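Alpha-amylase (Eisenia fetida, PDB 6M4K) probably cleaves internal alpha-1,4-glucosidic linkages in starch-like polysaccharides, as a calcium-binding, cold-active alpha-amylase of glycosyl hydrolase family 13. Local coordinates at residues I55-D58 and P59-W63. Residues are numbered along the deposited sequence; the frame is centred on the assembly and turned at random.
Sequences IVTD and PPYPW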
ATOM      1  N   ILE A  55      22.682   7.372  -3.595  1.00 15.12           N
ATOM      2  CA  ILE A  55      22.639   8.544  -2.740  1.00 15.94           C
ATOM      3  C   ILE A  55      22.618   9.750  -3.665  1.00 17.26           C
ATOM      4  O   ILE A  55      23.543   9.945  -4.469  1.00 17.99           O
ATOM      5  CB  ILE A  55      23.833   8.590  -1.774  1.00 17.44           C
ATOM      6  CG1 ILE A  55      23.789   7.408  -0.803  1.00 19.27           C
ATOM      7  CG2 ILE A  55      23.822   9.908  -0.996  1.00 20.13           C
ATOM      8  CD1 ILE A  55      22.546   7.381   0.065  1.00 21.62           C
ATOM      9  N   VAL A  56      21.549  10.537  -3.578  1.00 13.94           N
ATOM     10  CA  VAL A  56      21.367  11.729  -4.395  1.00 16.06           C
ATOM     11  C   VAL A  56      21.490  12.922  -3.463  1.00 14.42           C
ATOM     12  O   VAL A  56      20.768  13.019  -2.465  1.00 14.32           O
ATOM     13  CB  VAL A  56      20.004  11.722  -5.099  1.00 15.00           C
ATOM     14  CG1 VAL A  56      19.761  13.047  -5.803  1.00 15.21           C
ATOM     15  CG2 VAL A  56      19.913  10.551  -6.083  1.00 14.91           C
ATOM     16  N   THR A  57      22.407  13.827  -3.788  1.00 14.86           N
ATOM     17  CA  THR A  57      22.592  15.034  -2.994  1.00 15.23           C
ATOM     18  C   THR A  57      22.089  16.293  -3.685  1.00 16.85           C
ATOM     19  O   THR A  57      21.956  17.331  -3.022  1.00 16.44           O
ATOM     20  CB  THR A  57      24.063  15.196  -2.574  1.00 16.36           C
ATOM     21  OG1 THR A  57      24.908  15.134  -3.725  1.00 17.62           O
ATOM     22  CG2 THR A  57      24.473  14.089  -1.622  1.00 19.51           C
ATOM     23  N   ASP A  58      21.795  16.234  -4.982  1.00 15.93           N
ATOM     24  CA  ASP A  58      21.087  17.313  -5.659  1.00 15.99           C
ATOM     25  C   ASP A  58      19.837  16.728  -6.323  1.00 15.13           C
ATOM     26  O   ASP A  58      19.948  16.069  -7.353  1.00 17.31           O
ATOM     27  CB  ASP A  58      21.976  17.959  -6.726  1.00 16.98           C
ATOM     28  CG  ASP A  58      21.292  19.115  -7.418  1.00 18.64           C
ATOM     29  OD1 ASP A  58      20.307  19.626  -6.856  1.00 19.37           O
ATOM     30  OD2 ASP A  58      21.744  19.523  -8.513  1.00 22.49           O
ATOM     31  N   PRO A  59      18.650  16.950  -5.744  1.00 14.93           N
ATOM     32  CA  PRO A  59      18.372  17.679  -4.503  1.00 14.88           C
ATOM     33  C   PRO A  59      18.769  16.834  -3.282  1.00 15.30           C
ATOM     34  O   PRO A  59      19.135  15.664  -3.442  1.00 14.99           O
ATOM     35  CB  PRO A  59      16.859  17.890  -4.571  1.00 16.26           C
ATOM     36  CG  PRO A  59      16.360  16.647  -5.266  1.00 15.25           C
ATOM     37  CD  PRO A  59      17.433  16.305  -6.286  1.00 15.74           C
ATOM     38  N   PRO A  60      18.746  17.402  -2.076  1.00 14.06           N
ATOM     39  CA  PRO A  60      19.354  16.694  -0.940  1.00 14.25           C
ATOM     40  C   PRO A  60      18.487  15.561  -0.407  1.00 13.34           C
ATOM     41  O   PRO A  60      17.503  15.780   0.306  1.00 13.98           O
ATOM     42  CB  PRO A  60      19.567  17.811   0.097  1.00 14.27           C
ATOM     43  CG  PRO A  60      18.613  18.866  -0.273  1.00 15.80           C
ATOM     44  CD  PRO A  60      18.492  18.823  -1.761  1.00 15.27           C
ATOM     45  N   TYR A  61      18.909  14.328  -0.713  1.00 14.50           N
ATOM     46  CA  TYR A  61      18.393  13.080  -0.147  1.00 13.43           C
ATOM     47  C   TYR A  61      16.896  12.897  -0.386  1.00 12.96           C
ATOM     48  O   TYR A  61      16.126  12.742   0.564  1.00 13.65           O
ATOM     49  CB  TYR A  61      18.767  12.992   1.331  1.00 14.21           C
ATOM     50  CG  TYR A  61      20.241  13.300   1.545  1.00 14.43           C
ATOM     51  CD1 TYR A  61      21.210  12.354   1.236  1.00 16.99           C
ATOM     52  CD2 TYR A  61      20.668  14.542   2.023  1.00 15.17           C
ATOM     53  CE1 TYR A  61      22.562  12.612   1.420  1.00 17.05           C
ATOM     54  CE2 TYR A  61      22.026  14.814   2.213  1.00 17.23           C
ATOM     55  CZ  TYR A  61      22.957  13.845   1.910  1.00 15.94           C
ATOM     56  OH  TYR A  61      24.310  14.095   2.086  1.00 18.28           O
ATOM     57  N   PRO A  62      16.457  12.916  -1.641  1.00 13.32           N
ATOM     58  CA  PRO A  62      15.032  12.733  -1.937  1.00 13.72           C
ATOM     59  C   PRO A  62      14.571  11.310  -1.625  1.00 12.67           C
ATOM     60  O   PRO A  62      15.366  10.371  -1.571  1.00 13.38           O
ATOM     61  CB  PRO A  62      14.973  12.999  -3.445  1.00 14.47           C
ATOM     62  CG  PRO A  62      16.303  12.513  -3.943  1.00 13.76           C
ATOM     63  CD  PRO A  62      17.285  12.912  -2.856  1.00 14.25           C
ATOM     64  N   TRP A  63      13.254  11.144  -1.458  1.00 13.32           N
ATOM     65  CA  TRP A  63      12.744   9.787  -1.239  1.00 13.46           C
ATOM     66  C   TRP A  63      13.047   8.894  -2.435  1.00 13.03           C
ATOM     67  O   TRP A  63      13.343   7.705  -2.262  1.00 13.68           O
ATOM     68  CB  TRP A  63      11.235   9.793  -0.947  1.00 13.49           C
ATOM     69  CG  TRP A  63      10.433  10.289  -2.082  1.00 12.62           C
ATOM     70  CD1 TRP A  63      10.088  11.589  -2.337  1.00 14.35           C
ATOM     71  CD2 TRP A  63       9.888   9.513  -3.161  1.00 13.79           C
ATOM     72  NE1 TRP A  63       9.366  11.668  -3.499  1.00 15.51           N
ATOM     73  CE2 TRP A  63       9.228  10.409  -4.027  1.00 15.34           C
ATOM     74  CE3 TRP A  63       9.903   8.150  -3.481  1.00 13.25           C
ATOM     75  CZ2 TRP A  63       8.579   9.988  -5.188  1.00 16.93           C
ATOM     76  CZ3 TRP A  63       9.266   7.731  -4.641  1.00 14.58           C
ATOM     77  CH2 TRP A  63       8.607   8.647  -5.476  1.00 15.05           C
TER
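Val56 and Pro62 form the apolar centre of a cis-proline (type VIb) turn, with Asp58 and Pro59 at its middle, in the loop between strand 44-47 and helix 81-93 of the family 13 TIM barrel. The two side chains cross at about a right angle, with Val56 CB 3.7 Å from Pro62 CD. Val56 CG1, placed anti to its own backbone N (chi1 173°), is directed at the prolines: it also meets Pro59 CD at 4.0 Å. Beyond the Val56 carbonyl oxygen lies the Tyr61 ring, which two methyl groups approach differently. Ile55 CG2 comes in at the ring edge, near its plane, 3.8 Å from Tyr61 CE1, whereas Thr57 CG2 approaches obliquely, 3.7 Å from Tyr61 OH, its side chain running alongside the tyrosine and pointing the same way. Replacing the tyrosine with an alanine would probably leave both methyls without their aromatic partner and open a gap over this side of the turn. The chain reverses at the cis Asp58-Pro59 peptide, Thr57 CA and Pro60 CA 4.2 Å apart, and the reversal is closed by Tyr61 N donating to Val56 O at 2.9 Å, bent to 146° at the hydrogen. Farther along, Trp63 ties the loop to other parts of the same domain, through NE1 to Asp360 O and a cation-pi contact with Arg306. At the exposed polar bend, Thr57 O accepts a CA-H...O contact from Pro60 CA at 3.4 Å, while Asp58 CG, anti to its backbone N (chi1 -178°), sets OD1 3.3 Å from Pro59 N, a nitrogen with no hydrogen to donate.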